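Local coordinates for tapirin (Caldicellulosiruptor hydrothermalis, PDB 6N2C), which probably attaches the bacterium to plant biomass by binding cellulose, through a zinc-containing C-terminal domain built as a beta-helix, at residues T297-N302 and K318-T323; K285-A290 and S305-I310; D344-A349 and S366-A371; K333-D338 and V354-N359. All coordinates share one frame; numbering follows the deposited sequence.

All four contacts join strands of successive coils in one parallel beta-helix. Contacts 2 and 3 lie on the same face of the coil, their centres about 14 Å apart and strand 326-328 between them; contact 1 is on a second face and contact 4 on a third. Along the chain, contact 2 opens first and alternates with contact 1; contact 4 then opens and alternates with contact 3. Contact 1 has its centre about 12 Å from those of contacts 2 and 3 and about 14 Å from that of contact 4, and both it and contact 4 touch the other three. Together they hold neighbouring coils in register, away from the zinc site of His530, Asp532 and Glu551.

Contact 1 of 4, residues T297-N302 and K318-T323; sequences TLDIRN and KLNIWT
Arg301 lays its aliphatic chain over one face of the Trp322 indole. Its CD sits 3.5 Å from the centroid of the six-membered ring, a CH-pi contact, and CZ beyond it adds a cation-pi interaction. The guanidinium does not lie flat, for its plane stands 77° from the indole, and NH1 comes down near CH2. The chain is bent at chi3 (-73°), which carries NE off the line of the preceding carbons, and NH2 then forms a salt bridge with Asp299 OD2 at 3.3 Å.

The other oxygen of that carboxylate faces Asn320: ND2 donates to Asp299 OD1 at 2.7 Å, almost straight and in the amide plane. Asn320 OD1 accepts from Lys318 NZ at 2.8 Å, and that ammonium also pairs with Glu340. With an anion at one end and a cation at the other, the amide is probably polarised.

Ile300 holds the strands by its backbone: Ile300 N donates to Asn320 O at 2.8 Å, and Ile300 O accepts from Trp322 N at 2.8 Å. Its side chain is on the face opposite Asp299 and Asn320, where Ile300 CG2 lies 4.1 Å from Thr323 CG2. Two residues earlier on the same face, Leu298 CD2 and Leu319 CD1 are 3.9 Å apart.

Strand 279-281 flanks 297-300 and strand 338-341 flanks 318-321, while Met326 of strand 326-328 packs against Leu298, Ile300, Leu319 and Ile321 from the adjoining face of the coil.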
loop_
_atom_site.group_PDB
_atom_site.type_symbol
_atom_site.label_atom_id
_atom_site.label_comp_id
_atom_site.label_asym_id
_atom_site.label_seq_id
_atom_site.Cartn_x
_atom_site.Cartn_y
_atom_site.Cartn_z
ATOM N N THR A 297 -0.383 2.186 -11.455
ATOM C CA THR A 297 -0.959 3.483 -11.661
ATOM C C THR A 297 -1.158 4.099 -10.294
ATOM O O THR A 297 -1.699 3.487 -9.380
ATOM C CB THR A 297 -2.297 3.397 -12.366
ATOM O OG1 THR A 297 -2.141 2.943 -13.711
ATOM C CG2 THR A 297 -3.030 4.752 -12.397
ATOM N N LEU A 298 -0.725 5.339 -10.114
ATOM C CA LEU A 298 -1.057 6.144 -8.932
ATOM C C LEU A 298 -1.993 7.329 -9.322
ATOM O O LEU A 298 -1.570 8.154 -10.109
ATOM C CB LEU A 298 0.200 6.688 -8.255
ATOM C CG LEU A 298 0.017 7.630 -7.041
ATOM C CD1 LEU A 298 -0.885 7.030 -5.997
ATOM C CD2 LEU A 298 1.379 7.986 -6.449
ATOM N N ASP A 299 -3.234 7.271 -8.836
ATOM C CA ASP A 299 -4.322 8.253 -9.170
ATOM C C ASP A 299 -4.543 9.204 -8.020
ATOM O O ASP A 299 -4.978 8.800 -6.929
ATOM C CB ASP A 299 -5.616 7.506 -9.566
ATOM C CG ASP A 299 -5.634 7.054 -11.014
ATOM O OD1 ASP A 299 -4.934 7.601 -11.858
ATOM O OD2 ASP A 299 -6.433 6.150 -11.335
ATOM N N ILE A 300 -4.166 10.457 -8.216
ATOM C CA ILE A 300 -4.481 11.507 -7.314
ATOM C C ILE A 300 -5.440 12.461 -8.054
ATOM O O ILE A 300 -5.019 13.533 -8.523
ATOM C CB ILE A 300 -3.263 12.247 -6.780
ATOM C CG1 ILE A 300 -2.220 11.262 -6.257
ATOM C CG2 ILE A 300 -3.624 13.230 -5.674
ATOM C CD1 ILE A 300 -0.936 11.946 -5.955
ATOM N N ARG A 301 -6.662 12.005 -8.206
ATOM C CA ARG A 301 -7.595 12.713 -9.116
ATOM C C ARG A 301 -8.907 13.127 -8.449
ATOM O O ARG A 301 -9.417 14.193 -8.751
ATOM C CB ARG A 301 -7.998 11.813 -10.243
ATOM C CG ARG A 301 -6.834 11.415 -11.101
ATOM C CD ARG A 301 -7.275 10.838 -12.454
ATOM N NE ARG A 301 -7.833 9.544 -12.351
ATOM C CZ ARG A 301 -8.258 8.807 -13.373
ATOM N NH1 ARG A 301 -8.186 9.248 -14.622
ATOM N NH2 ARG A 301 -8.755 7.616 -13.155
ATOM N N ASN A 302 -9.435 12.297 -7.603
ATOM C CA ASN A 302 -10.706 12.533 -6.933
ATOM C C ASN A 302 -10.610 13.488 -5.776
ATOM O O ASN A 302 -9.659 13.522 -4.948
ATOM C CB ASN A 302 -11.300 11.255 -6.365
ATOM C CG ASN A 302 -11.702 10.309 -7.404
ATOM O OD1 ASN A 302 -12.217 10.742 -8.443
ATOM N ND2 ASN A 302 -11.450 8.981 -7.189
ATOM N N LYS A 318 1.921 4.756 -14.610
ATOM C CA LYS A 318 1.106 5.993 -14.814
ATOM C C LYS A 318 0.916 6.712 -13.474
ATOM O O LYS A 318 0.628 6.087 -12.430
ATOM C CB LYS A 318 -0.247 5.740 -15.467
ATOM C CG LYS A 318 -0.982 7.023 -15.829
ATOM C CD LYS A 318 -0.286 7.810 -16.947
ATOM C CE LYS A 318 -0.739 9.250 -17.071
ATOM N NZ LYS A 318 -2.145 9.257 -17.674
ATOM N N LEU A 319 1.168 8.032 -13.470
ATOM C CA LEU A 319 0.911 8.887 -12.344
ATOM C C LEU A 319 -0.043 10.007 -12.898
ATOM O O LEU A 319 0.339 10.717 -13.808
ATOM C CB LEU A 319 2.229 9.515 -11.874
ATOM C CG LEU A 319 2.126 10.625 -10.837
ATOM C CD1 LEU A 319 1.316 10.246 -9.600
ATOM C CD2 LEU A 319 3.475 11.118 -10.488
ATOM N N ASN A 320 -1.232 10.088 -12.364
ATOM C CA ASN A 320 -2.228 11.141 -12.681
ATOM C C ASN A 320 -2.356 12.023 -11.491
ATOM O O ASN A 320 -2.774 11.569 -10.410
ATOM C CB ASN A 320 -3.581 10.493 -12.999
ATOM C CG ASN A 320 -3.564 9.759 -14.268
ATOM O OD1 ASN A 320 -3.112 10.328 -15.278
ATOM N ND2 ASN A 320 -3.986 8.465 -14.271
ATOM N N ILE A 321 -1.947 13.269 -11.602
ATOM C CA ILE A 321 -2.170 14.260 -10.541
ATOM C C ILE A 321 -3.164 15.340 -11.103
ATOM O O ILE A 321 -2.750 16.167 -11.907
ATOM C CB ILE A 321 -0.897 14.924 -10.051
ATOM C CG1 ILE A 321 0.204 13.896 -9.752
ATOM C CG2 ILE A 321 -1.205 15.798 -8.846
ATOM C CD1 ILE A 321 1.555 14.516 -9.478
ATOM N N TRP A 322 -4.437 15.251 -10.714
ATOM C CA TRP A 322 -5.494 16.155 -11.215
ATOM C C TRP A 322 -6.107 16.999 -10.097
ATOM O O TRP A 322 -7.013 17.793 -10.338
ATOM C CB TRP A 322 -6.569 15.373 -11.995
ATOM C CG TRP A 322 -6.114 14.543 -13.151
ATOM C CD1 TRP A 322 -4.849 14.174 -13.498
ATOM C CD2 TRP A 322 -6.966 13.900 -14.066
ATOM N NE1 TRP A 322 -4.874 13.391 -14.601
ATOM C CE2 TRP A 322 -6.184 13.222 -14.958
ATOM C CE3 TRP A 322 -8.345 13.891 -14.238
ATOM C CZ2 TRP A 322 -6.730 12.456 -15.997
ATOM C CZ3 TRP A 322 -8.878 13.150 -15.236
ATOM C CH2 TRP A 322 -8.081 12.447 -16.117
ATOM N N THR A 323 -5.535 16.908 -8.881
ATOM C CA THR A 323 -5.903 17.674 -7.754
ATOM C C THR A 323 -4.726 17.802 -6.802
ATOM O O THR A 323 -3.638 17.263 -7.129
ATOM C CB THR A 323 -7.171 17.057 -7.109
ATOM O OG1 THR A 323 -7.724 18.050 -6.234
ATOM C CG2 THR A 323 -6.810 15.733 -6.322
#

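Contact 2 of 4, residues K285-A290 and S305-I310; sequences KDEIVA and SNLVTI
From Glu287 beside Leu307 to Ala290 beside Ile310, the two strands run parallel, 3° apart with their axes 4.7 Å from each other, and backbone hydrogen bonds alternate between them from Leu307 N to Asp286 O through to Ala290 N to Thr309 O.

Just before the strands, Asn306 extends the ladder with its side chain. OD1 accepts from Asp286 N at 3.0 Å, the donor tilted 23° from the carbonyl plane. The amide's other end is used too, as ND2 donates to Asn302 O. Asp286 lies alongside and points the same way, its carboxylate turned 26° from the amide; its oxygens take Ser283 OG and Asn266 N, so both ends of this buried polar pair are satisfied.

On the face of Glu287 and Thr309, a water ties the strands together. It accepts from Thr309 OG1 at 2.6 Å and donates to Glu287 OE2 and to Ile288 O, each at 2.9 Å. The fully extended Glu287 chain also runs beside Leu307, whose CD2 comes to 4.0 Å from OE2. The other face is apolar: Val308 CG2 meets Ile288 CB at 4.2 Å, and the Val308 side chain continues inward onto Ile300 and Met326.

Short parallel strands hydrogen-bonded from one coil to the next, with an aliphatic file inside, are the build of a parallel beta-helix; here Asn306 adds a side-chain bond at the turn before the strand.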
loop_
_atom_site.group_PDB
_atom_site.type_symbol
_atom_site.label_atom_id
_atom_site.label_comp_id
_atom_site.label_asym_id
_atom_site.label_seq_id
_atom_site.Cartn_x
_atom_site.Cartn_y
_atom_site.Cartn_z
ATOM N N LYS A 285 -9.249 14.185 0.578
ATOM C CA LYS A 285 -8.847 14.313 1.960
ATOM C C LYS A 285 -8.152 12.971 2.432
ATOM O O LYS A 285 -8.217 12.615 3.586
ATOM C CB LYS A 285 -10.001 14.625 2.887
ATOM C CG LYS A 285 -10.605 15.993 2.620
ATOM C CD LYS A 285 -9.912 16.957 3.546
ATOM C CE LYS A 285 -10.883 17.318 4.629
ATOM N NZ LYS A 285 -11.640 18.540 4.257
ATOM N N ASP A 286 -7.448 12.342 1.511
ATOM C CA ASP A 286 -6.735 11.084 1.827
ATOM C C ASP A 286 -5.222 11.382 1.812
ATOM O O ASP A 286 -4.729 12.182 0.988
ATOM C CB ASP A 286 -7.084 10.017 0.825
ATOM C CG ASP A 286 -8.497 9.532 0.949
ATOM O OD1 ASP A 286 -8.991 9.319 2.099
ATOM O OD2 ASP A 286 -9.059 9.167 -0.114
ATOM N N GLU A 287 -4.497 10.681 2.703
ATOM C CA GLU A 287 -3.055 10.865 2.795
ATOM C C GLU A 287 -2.327 9.559 2.709
ATOM O O GLU A 287 -2.705 8.619 3.385
ATOM C CB GLU A 287 -2.742 11.501 4.146
ATOM C CG GLU A 287 -1.259 11.769 4.356
ATOM C CD GLU A 287 -0.876 12.408 5.709
ATOM O OE1 GLU A 287 -1.705 12.513 6.640
ATOM O OE2 GLU A 287 0.266 12.892 5.799
ATOM N N ILE A 288 -1.239 9.539 1.940
ATOM C CA ILE A 288 -0.294 8.405 1.917
ATOM C C ILE A 288 1.029 9.009 2.342
ATOM O O ILE A 288 1.479 10.016 1.775
ATOM C CB ILE A 288 -0.189 7.834 0.547
ATOM C CG1 ILE A 288 -1.525 7.171 0.180
ATOM C CG2 ILE A 288 0.899 6.738 0.533
ATOM C CD1 ILE A 288 -1.481 6.436 -1.089
ATOM N N VAL A 289 1.682 8.430 3.332
ATOM C CA VAL A 289 3.086 8.792 3.593
ATOM C C VAL A 289 3.947 7.541 3.310
ATOM O O VAL A 289 3.726 6.528 3.952
ATOM C CB VAL A 289 3.273 9.110 5.097
ATOM C CG1 VAL A 289 4.739 9.534 5.374
ATOM C CG2 VAL A 289 2.340 10.213 5.567
ATOM N N ALA A 290 4.775 7.556 2.290
ATOM C CA ALA A 290 5.539 6.398 1.906
ATOM C C ALA A 290 7.029 6.683 1.845
ATOM O O ALA A 290 7.497 7.810 1.697
ATOM C CB ALA A 290 5.082 5.934 0.545
ATOM N N SER A 305 -7.574 18.153 -1.452
ATOM C CA SER A 305 -6.887 18.118 -0.193
ATOM C C SER A 305 -6.314 16.727 0.127
ATOM O O SER A 305 -6.229 16.368 1.296
ATOM C CB SER A 305 -7.769 18.582 0.942
ATOM O OG SER A 305 -6.944 18.923 2.032
ATOM N N ASN A 306 -5.932 16.016 -0.923
ATOM C CA ASN A 306 -5.150 14.747 -0.767
ATOM C C ASN A 306 -3.727 15.117 -0.532
ATOM O O ASN A 306 -3.219 16.239 -0.857
ATOM C CB ASN A 306 -5.266 13.920 -2.010
ATOM C CG ASN A 306 -6.647 13.466 -2.282
ATOM O OD1 ASN A 306 -7.268 12.713 -1.460
ATOM N ND2 ASN A 306 -7.126 13.743 -3.515
ATOM N N LEU A 307 -2.938 14.152 -0.043
ATOM C CA LEU A 307 -1.505 14.422 0.090
ATOM C C LEU A 307 -0.780 13.073 -0.040
ATOM O O LEU A 307 -1.072 12.167 0.725
ATOM C CB LEU A 307 -1.170 15.008 1.432
ATOM C CG LEU A 307 0.323 15.289 1.727
ATOM C CD1 LEU A 307 0.919 16.120 0.658
ATOM C CD2 LEU A 307 0.572 15.832 3.102
ATOM N N VAL A 308 0.028 12.933 -1.056
ATOM C CA VAL A 308 0.907 11.770 -1.207
ATOM C C VAL A 308 2.367 12.301 -1.020
ATOM O O VAL A 308 2.851 13.088 -1.821
ATOM C CB VAL A 308 0.790 11.074 -2.548
ATOM C CG1 VAL A 308 1.822 9.943 -2.593
ATOM C CG2 VAL A 308 -0.626 10.511 -2.723
ATOM N N THR A 309 3.012 11.922 0.109
ATOM C CA THR A 309 4.336 12.334 0.425
ATOM C C THR A 309 5.325 11.176 0.160
ATOM O O THR A 309 5.081 10.049 0.682
ATOM C CB THR A 309 4.401 12.744 1.902
ATOM O OG1 THR A 309 3.533 13.879 2.122
ATOM C CG2 THR A 309 5.766 13.148 2.251
ATOM N N ILE A 310 6.363 11.409 -0.632
ATOM C CA ILE A 310 7.346 10.385 -1.007
ATOM C C ILE A 310 8.688 10.708 -0.374
ATOM O O ILE A 310 9.271 11.782 -0.639
ATOM C CB ILE A 310 7.538 10.312 -2.544
ATOM C CG1 ILE A 310 6.224 10.052 -3.283
ATOM C CG2 ILE A 310 8.614 9.279 -2.975
ATOM C CD1 ILE A 310 5.486 8.798 -2.926
HETATM O O HOH W 1 1.562 12.549 3.225
#

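Contact 3 of 4, residues D344-A349 and S366-A371; sequences DGILSA and SATIDA
Leu347 O accepts a hydrogen bond from Asp370 N at 2.8 Å and has a CA-H...O contact from Ile369 CA, 3.2 Å away. In return Leu347 N donates to Thr368 O at 2.9 Å, and one step earlier Thr368 N reaches Gly345 O at 3.0 Å.

Thr368 also bonds within its own segment. Its OG1, set beside the backbone N by chi1 of -59°, turns back and donates to Ser366 O at 3.0 Å. The hydroxyl comes from above the carbonyl plane, 52° out of it, and links the strand's first residue to the turn that leads into it.

Strands 346-349 and 368-371 are consecutive rungs on one face of the parallel beta-helix, with strand 326-328 next to the former and 388-391 next to the latter. Side chains therefore stack in files. Ile346, Thr368, Ser348 and Asp370 share one face; there Ile346 CG1 lies 4.2 Å from Thr368 CB.

Leu347 and Ile369 point to the other face, into the coil, where Leu347 CD2 and Ile369 CG2 are a loose 4.4 Å apart. Leu347 rests also on Met326 and Leu328, and Ile369 on Ile341, Ile362, Leu389 and Val391. At the far end the two methyls Ala349 CB and Ala371 CB touch more closely, at 3.6 Å.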
loop_
_atom_site.group_PDB
_atom_site.type_symbol
_atom_site.label_atom_id
_atom_site.label_comp_id
_atom_site.label_asym_id
_atom_site.label_seq_id
_atom_site.Cartn_x
_atom_site.Cartn_y
_atom_site.Cartn_z
ATOM N N ASP A 344 -6.483 20.860 -11.242
ATOM C CA ASP A 344 -5.822 21.443 -10.115
ATOM C C ASP A 344 -4.577 20.615 -9.584
ATOM O O ASP A 344 -4.061 20.832 -8.445
ATOM C CB ASP A 344 -6.821 21.555 -8.953
ATOM C CG ASP A 344 -7.878 22.695 -9.191
ATOM O OD1 ASP A 344 -7.511 23.674 -9.859
ATOM O OD2 ASP A 344 -9.047 22.549 -8.710
ATOM N N GLY A 345 -4.088 19.754 -10.447
ATOM C CA GLY A 345 -2.963 18.929 -10.023
ATOM C C GLY A 345 -1.799 19.747 -9.585
ATOM O O GLY A 345 -1.419 20.709 -10.260
ATOM N N ILE A 346 -1.197 19.404 -8.448
ATOM C CA ILE A 346 0.004 20.038 -7.961
ATOM C C ILE A 346 1.087 18.923 -7.625
ATOM O O ILE A 346 0.789 17.995 -6.863
ATOM C CB ILE A 346 -0.235 20.789 -6.663
ATOM C CG1 ILE A 346 -1.264 21.893 -6.901
ATOM C CG2 ILE A 346 1.085 21.390 -6.162
ATOM C CD1 ILE A 346 -1.633 22.648 -5.637
ATOM N N LEU A 347 2.269 19.093 -8.174
ATOM C CA LEU A 347 3.506 18.318 -7.792
ATOM C C LEU A 347 4.472 19.327 -7.216
ATOM O O LEU A 347 4.938 20.253 -7.934
ATOM C CB LEU A 347 4.178 17.668 -8.995
ATOM C CG LEU A 347 5.493 16.873 -8.778
ATOM C CD1 LEU A 347 5.271 15.801 -7.719
ATOM C CD2 LEU A 347 6.044 16.362 -10.065
ATOM N N SER A 348 4.801 19.141 -5.953
ATOM C CA SER A 348 5.752 19.933 -5.219
ATOM C C SER A 348 6.946 19.097 -4.808
ATOM O O SER A 348 6.771 17.955 -4.354
ATOM C CB SER A 348 5.040 20.452 -3.980
ATOM O OG SER A 348 5.833 21.287 -3.203
ATOM N N ALA A 349 8.157 19.636 -4.918
ATOM C CA ALA A 349 9.368 18.869 -4.696
ATOM C C ALA A 349 10.448 19.665 -4.042
ATOM O O ALA A 349 10.675 20.845 -4.379
ATOM C CB ALA A 349 9.876 18.253 -5.985
ATOM N N SER A 366 -4.100 25.841 -14.191
ATOM C CA SER A 366 -3.915 25.499 -12.750
ATOM C C SER A 366 -2.951 24.286 -12.503
ATOM O O SER A 366 -2.589 24.015 -11.379
ATOM C CB SER A 366 -5.267 25.119 -12.128
ATOM O OG SER A 366 -6.117 26.232 -12.172
ATOM N N ALA A 367 -2.502 23.628 -13.553
ATOM C CA ALA A 367 -1.564 22.436 -13.399
ATOM C C ALA A 367 -0.206 22.988 -13.012
ATOM O O ALA A 367 0.298 23.947 -13.643
ATOM C CB ALA A 367 -1.472 21.637 -14.657
ATOM N N THR A 368 0.374 22.422 -11.961
ATOM C CA THR A 368 1.510 23.033 -11.298
ATOM C C THR A 368 2.594 22.027 -11.003
ATOM O O THR A 368 2.310 20.945 -10.441
ATOM C CB THR A 368 1.089 23.639 -9.970
ATOM O OG1 THR A 368 0.054 24.652 -10.154
ATOM C CG2 THR A 368 2.226 24.299 -9.296
ATOM N N ILE A 369 3.818 22.381 -11.365
ATOM C CA ILE A 369 4.997 21.781 -10.774
ATOM C C ILE A 369 5.762 22.866 -10.040
ATOM O O ILE A 369 6.306 23.779 -10.637
ATOM C CB ILE A 369 5.862 21.063 -11.842
ATOM C CG1 ILE A 369 5.046 19.996 -12.626
ATOM C CG2 ILE A 369 7.087 20.467 -11.222
ATOM C CD1 ILE A 369 5.808 19.284 -13.766
ATOM N N ASP A 370 5.874 22.713 -8.739
ATOM C CA ASP A 370 6.613 23.641 -7.898
ATOM C C ASP A 370 7.786 22.938 -7.312
ATOM O O ASP A 370 7.686 22.296 -6.243
ATOM C CB ASP A 370 5.692 24.116 -6.804
ATOM C CG ASP A 370 6.377 25.112 -5.842
ATOM O OD1 ASP A 370 7.507 25.565 -6.042
ATOM O OD2 ASP A 370 5.733 25.419 -4.879
ATOM N N ALA A 371 8.888 23.030 -8.034
ATOM C CA ALA A 371 10.070 22.152 -7.798
ATOM C C ALA A 371 11.327 22.843 -8.228
ATOM O O ALA A 371 12.028 22.363 -9.105
ATOM C CB ALA A 371 9.883 20.834 -8.554
#

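Contact 4 of 4, residues K333-D338 and V354-N359; sequences KLFGGD and VVYANN
Asp338 OD1 takes two N-H groups from the next coil: Asn359 N at 2.8 Å, arriving from above the carboxylate plane, 38° out of it, and Asn358 ND2 at 3.1 Å in a weak, bent bond. Beside them Asn358 N donates to Gly337 O at 2.8 Å. Gly337 follows a cis peptide bond and has a positive phi of 83°, a backbone shape that favours glycine.

Back along strands 333-335 and 354-356 the ordinary parallel ladder takes over, from Gly336 N to Tyr356 O at 2.7 Å back to Leu334 N and Val354 O. Phe335 and Tyr356 stand side by side on one face of it. Their planes are only 6° apart, yet the rings are slid so far that they barely overlap, with Phe335 CE1 3.7 Å from Tyr356 CD2. The row continues to Tyr377. On the other face Leu334 CD1 meets Val355 CG2 at 4.0 Å, within the beta-helix.

Tyr446 and Pro447 touch Phe335, while Ile444 and Pro445 touch Tyr356, so this aromatic row serves as a packing surface for a loop. Where the next strands begin, one sound and one weak N-H donor on the same oxygen are consistent with an ionised Asp338.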
loop_
_atom_site.group_PDB
_atom_site.type_symbol
_atom_site.label_atom_id
_atom_site.label_comp_id
_atom_site.label_asym_id
_atom_site.label_seq_id
_atom_site.Cartn_x
_atom_site.Cartn_y
_atom_site.Cartn_z
ATOM N N LYS A 333 12.822 10.570 -5.585
ATOM C CA LYS A 333 12.808 10.380 -7.005
ATOM C C LYS A 333 11.442 9.931 -7.466
ATOM O O LYS A 333 10.713 9.276 -6.692
ATOM C CB LYS A 333 13.907 9.369 -7.355
ATOM C CG LYS A 333 15.330 9.855 -6.872
ATOM C CD LYS A 333 16.335 8.735 -6.671
ATOM C CE LYS A 333 17.641 9.208 -6.023
ATOM N NZ LYS A 333 17.594 9.446 -4.550
ATOM N N LEU A 334 11.072 10.290 -8.691
ATOM C CA LEU A 334 9.984 9.624 -9.381
ATOM C C LEU A 334 10.555 8.852 -10.521
ATOM O O LEU A 334 11.353 9.403 -11.333
ATOM C CB LEU A 334 8.974 10.633 -9.938
ATOM C CG LEU A 334 8.157 11.418 -8.904
ATOM C CD1 LEU A 334 7.139 12.314 -9.585
ATOM C CD2 LEU A 334 7.426 10.456 -8.018
ATOM N N PHE A 335 10.096 7.614 -10.719
ATOM C CA PHE A 335 10.490 6.767 -11.825
ATOM C C PHE A 335 9.233 6.387 -12.630
ATOM O O PHE A 335 8.510 5.433 -12.238
ATOM C CB PHE A 335 11.231 5.453 -11.360
ATOM C CG PHE A 335 12.494 5.707 -10.550
ATOM C CD1 PHE A 335 13.621 6.108 -11.191
ATOM C CD2 PHE A 335 12.515 5.608 -9.191
ATOM C CE1 PHE A 335 14.802 6.351 -10.502
ATOM C CE2 PHE A 335 13.661 5.872 -8.488
ATOM C CZ PHE A 335 14.833 6.232 -9.151
ATOM N N GLY A 336 8.971 7.082 -13.730
ATOM C CA GLY A 336 7.944 6.724 -14.631
ATOM C C GLY A 336 8.423 5.937 -15.789
ATOM O O GLY A 336 9.687 5.783 -15.936
ATOM N N GLY A 337 7.537 5.507 -16.696
ATOM C CA GLY A 337 6.111 5.729 -16.664
ATOM C C GLY A 337 5.757 7.083 -17.234
ATOM O O GLY A 337 6.626 7.973 -17.397
ATOM N N ASP A 338 4.452 7.282 -17.410
ATOM C CA ASP A 338 3.957 8.564 -17.858
ATOM C C ASP A 338 3.360 9.311 -16.694
ATOM O O ASP A 338 2.761 8.722 -15.757
ATOM C CB ASP A 338 2.864 8.341 -18.959
ATOM C CG ASP A 338 3.389 7.675 -20.208
ATOM O OD1 ASP A 338 4.594 7.756 -20.539
ATOM O OD2 ASP A 338 2.537 7.137 -20.918
ATOM N N VAL A 354 14.644 14.352 -8.324
ATOM C CA VAL A 354 14.729 14.129 -9.758
ATOM C C VAL A 354 13.458 13.401 -10.177
ATOM O O VAL A 354 13.021 12.517 -9.479
ATOM C CB VAL A 354 15.997 13.235 -10.105
ATOM C CG1 VAL A 354 16.101 12.994 -11.576
ATOM C CG2 VAL A 354 17.246 13.917 -9.601
ATOM N N VAL A 355 12.956 13.724 -11.355
ATOM C CA VAL A 355 11.811 13.074 -11.937
ATOM C C VAL A 355 12.193 12.487 -13.267
ATOM O O VAL A 355 12.810 13.202 -14.111
ATOM C CB VAL A 355 10.672 14.100 -12.134
ATOM C CG1 VAL A 355 9.536 13.494 -13.013
ATOM C CG2 VAL A 355 10.198 14.571 -10.807
ATOM N N TYR A 356 11.996 11.170 -13.442
ATOM C CA TYR A 356 12.113 10.490 -14.723
ATOM C C TYR A 356 10.767 10.038 -15.291
ATOM O O TYR A 356 9.950 9.479 -14.574
ATOM C CB TYR A 356 12.977 9.240 -14.574
ATOM C CG TYR A 356 14.383 9.485 -14.041
ATOM C CD1 TYR A 356 15.454 9.815 -14.919
ATOM C CD2 TYR A 356 14.664 9.343 -12.720
ATOM C CE1 TYR A 356 16.735 10.036 -14.388
ATOM C CE2 TYR A 356 15.936 9.487 -12.227
ATOM C CZ TYR A 356 16.959 9.850 -13.061
ATOM O OH TYR A 356 18.197 10.050 -12.553
ATOM N N ALA A 357 10.557 10.294 -16.549
ATOM C CA ALA A 357 9.373 9.918 -17.249
ATOM C C ALA A 357 9.613 9.560 -18.682
ATOM O O ALA A 357 10.632 9.851 -19.332
ATOM C CB ALA A 357 8.362 11.085 -17.201
ATOM N N ASN A 358 8.676 8.777 -19.190
ATOM C CA ASN A 358 8.500 8.576 -20.625
ATOM C C ASN A 358 7.731 9.821 -21.159
ATOM O O ASN A 358 8.360 10.783 -21.559
ATOM C CB ASN A 358 7.778 7.268 -20.870
ATOM C CG ASN A 358 7.564 7.003 -22.323
ATOM O OD1 ASN A 358 8.413 7.338 -23.132
ATOM N ND2 ASN A 358 6.441 6.408 -22.672
ATOM N N ASN A 359 6.394 9.843 -21.091
ATOM C CA ASN A 359 5.627 11.039 -21.430
ATOM C C ASN A 359 5.376 11.875 -20.222
ATOM O O ASN A 359 5.057 11.373 -19.149
ATOM C CB ASN A 359 4.334 10.672 -22.136
ATOM C CG ASN A 359 4.604 9.934 -23.426
ATOM O OD1 ASN A 359 5.545 10.269 -24.170
ATOM N ND2 ASN A 359 3.875 8.878 -23.660
#